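Local coordinates for hypothetical protein AF1531 (Archaeoglobus fulgidus, PDB 2I5H) that is of unknown function but, as a DUF655 protein of the helix-hairpin-helix group, may bind nucleic acid, at residues Y22-M27 with P96-E101. Sequence-based numbering, arbitrary orientation.
Sequences YVLDFM and PAAKTE
Leu24 and Ala98 meet through their beta carbons, with CB of Leu24 3.9 Å from CB of Ala98. The same methyl of Ala98 also touches CB of Asp25, at 4.0 Å, and so packs against two consecutive residues. The backbones come close here: CA of Leu24 lies 4.8 Å from CA of Ala98. The side chain of Leu24 also packs on Leu102 and Val105 further along the helix, and on Val48 of strand 44-49.

The carboxylate of Asp25 lies against Ala97, with OD1 3.8 Å from CB of Ala97. With CG anti to the backbone N (chi1 -174°), CG of Asp25 comes to 3.9 Å from CB of Ala97. OD2 is hydrogen-bonded to the hydroxyl of Thr95, which also accepts from the backbone N of Ala98. Thr95 thus links the carboxylate to the start of helix 96-111.

Glu101 touches the backbone: its CG is 3.6 Å from O of Leu24, a van der Waals contact. Its chain then bends at chi2 (-61°), and its end leads away from 22-27.

No hydrogen bond joins the two segments directly. Leu24 and Asp25 form a classic beta bulge opposite Gln46, and the first turns of helix 96-111 pack against this bulge in the antiparallel sheet.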
loop_
_atom_site.group_PDB
_atom_site.type_symbol
_atom_site.label_atom_id
_atom_site.label_comp_id
_atom_site.label_asym_id
_atom_site.label_seq_id
_atom_site.Cartn_x
_atom_site.Cartn_y
_atom_site.Cartn_z
ATOM N N TYR A 22 7.022 1.500 -5.050
ATOM C CA TYR A 22 8.047 1.011 -4.137
ATOM C C TYR A 22 8.318 -0.470 -4.400
ATOM O O TYR A 22 7.395 -1.259 -4.616
ATOM C CB TYR A 22 7.599 1.239 -2.690
ATOM C CG TYR A 22 7.752 2.675 -2.218
ATOM C CD1 TYR A 22 8.838 3.057 -1.430
ATOM C CD2 TYR A 22 6.815 3.647 -2.560
ATOM C CE1 TYR A 22 8.987 4.373 -0.990
ATOM C CE2 TYR A 22 6.953 4.970 -2.125
ATOM C CZ TYR A 22 8.040 5.322 -1.340
ATOM O OH TYR A 22 8.169 6.616 -0.890
ATOM N N VAL A 23 9.596 -0.837 -4.393
ATOM C CA VAL A 23 10.011 -2.202 -4.660
ATOM C C VAL A 23 9.661 -3.181 -3.543
ATOM O O VAL A 23 9.972 -2.949 -2.376
ATOM C CB VAL A 23 11.535 -2.270 -4.923
ATOM C CG1 VAL A 23 11.963 -3.708 -5.128
ATOM C CG2 VAL A 23 11.889 -1.421 -6.132
ATOM N N LEU A 24 9.011 -4.273 -3.925
ATOM C CA LEU A 24 8.619 -5.321 -2.994
ATOM C C LEU A 24 9.568 -6.505 -3.092
ATOM O O LEU A 24 9.845 -7.178 -2.099
ATOM C CB LEU A 24 7.203 -5.813 -3.313
ATOM C CG LEU A 24 6.047 -4.811 -3.267
ATOM C CD1 LEU A 24 4.782 -5.472 -3.808
ATOM C CD2 LEU A 24 5.829 -4.338 -1.839
ATOM N N ASP A 25 10.059 -6.755 -4.303
ATOM C CA ASP A 25 10.940 -7.883 -4.554
ATOM C C ASP A 25 11.641 -7.697 -5.895
ATOM O O ASP A 25 11.012 -7.295 -6.878
ATOM C CB ASP A 25 10.092 -9.168 -4.557
ATOM C CG ASP A 25 10.922 -10.434 -4.673
ATOM O OD1 ASP A 25 12.034 -10.486 -4.113
ATOM O OD2 ASP A 25 10.443 -11.391 -5.311
ATOM N N PHE A 26 12.945 -7.961 -5.924
ATOM C CA PHE A 26 13.712 -7.857 -7.164
ATOM C C PHE A 26 14.264 -9.228 -7.551
ATOM O O PHE A 26 14.885 -9.920 -6.729
ATOM C CB PHE A 26 14.860 -6.846 -7.027
ATOM C CG PHE A 26 15.775 -6.805 -8.231
ATOM C CD1 PHE A 26 15.251 -6.658 -9.522
ATOM C CD2 PHE A 26 17.152 -6.948 -8.080
ATOM C CE1 PHE A 26 16.088 -6.657 -10.643
ATOM C CE2 PHE A 26 18.003 -6.947 -9.198
ATOM C CZ PHE A 26 17.469 -6.802 -10.484
ATOM N N MET A 27 14.025 -9.620 -8.802
ATOM C CA MET A 27 14.473 -10.908 -9.328
ATOM C C MET A 27 15.406 -10.718 -10.522
ATOM O O MET A 27 14.950 -10.559 -11.663
ATOM C CB MET A 27 13.272 -11.741 -9.777
ATOM C CG MET A 27 12.306 -12.089 -8.662
ATOM S SD MET A 27 10.723 -12.699 -9.281
ATOM C CE MET A 27 9.820 -11.183 -9.408
ATOM N N PRO A 96 6.419 -14.905 -2.812
ATOM C CA PRO A 96 6.309 -15.051 -1.357
ATOM C C PRO A 96 7.015 -13.900 -0.650
ATOM O O PRO A 96 6.517 -13.359 0.339
ATOM C CB PRO A 96 6.994 -16.389 -1.098
ATOM C CG PRO A 96 6.649 -17.173 -2.335
ATOM C CD PRO A 96 6.914 -16.148 -3.428
ATOM N N ALA A 97 8.177 -13.529 -1.173
ATOM C CA ALA A 97 8.963 -12.440 -0.609
ATOM C C ALA A 97 8.186 -11.133 -0.730
ATOM O O ALA A 97 8.144 -10.340 0.207
ATOM C CB ALA A 97 10.295 -12.333 -1.335
ATOM N N ALA A 98 7.561 -10.913 -1.882
ATOM C CA ALA A 98 6.787 -9.695 -2.083
ATOM C C ALA A 98 5.606 -9.613 -1.115
ATOM O O ALA A 98 5.298 -8.539 -0.590
ATOM C CB ALA A 98 6.292 -9.625 -3.516
ATOM N N LYS A 99 4.938 -10.742 -0.886
ATOM C CA LYS A 99 3.807 -10.761 0.032
ATOM C C LYS A 99 4.264 -10.419 1.449
ATOM O O LYS A 99 3.591 -9.678 2.171
ATOM C CB LYS A 99 3.126 -12.135 0.029
ATOM C CG LYS A 99 2.374 -12.473 -1.256
ATOM C CD LYS A 99 1.592 -13.761 -1.084
ATOM C CE LYS A 99 0.823 -14.124 -2.342
ATOM N NZ LYS A 99 0.075 -15.394 -2.148
ATOM N N THR A 100 5.409 -10.959 1.852
ATOM C CA THR A 100 5.922 -10.678 3.187
ATOM C C THR A 100 6.249 -9.197 3.349
ATOM O O THR A 100 5.978 -8.606 4.391
ATOM C CB THR A 100 7.201 -11.476 3.485
ATOM O OG1 THR A 100 6.942 -12.872 3.321
ATOM C CG2 THR A 100 7.669 -11.213 4.915
ATOM N N GLU A 101 6.820 -8.598 2.308
ATOM C CA GLU A 101 7.203 -7.194 2.363
ATOM C C GLU A 101 6.057 -6.205 2.195
ATOM O O GLU A 101 6.142 -5.086 2.684
ATOM C CB GLU A 101 8.271 -6.887 1.303
ATOM C CG GLU A 101 9.596 -7.623 1.471
ATOM C CD GLU A 101 10.298 -7.315 2.788
ATOM O OE1 GLU A 101 10.094 -6.218 3.346
ATOM O OE2 GLU A 101 11.072 -8.173 3.258
#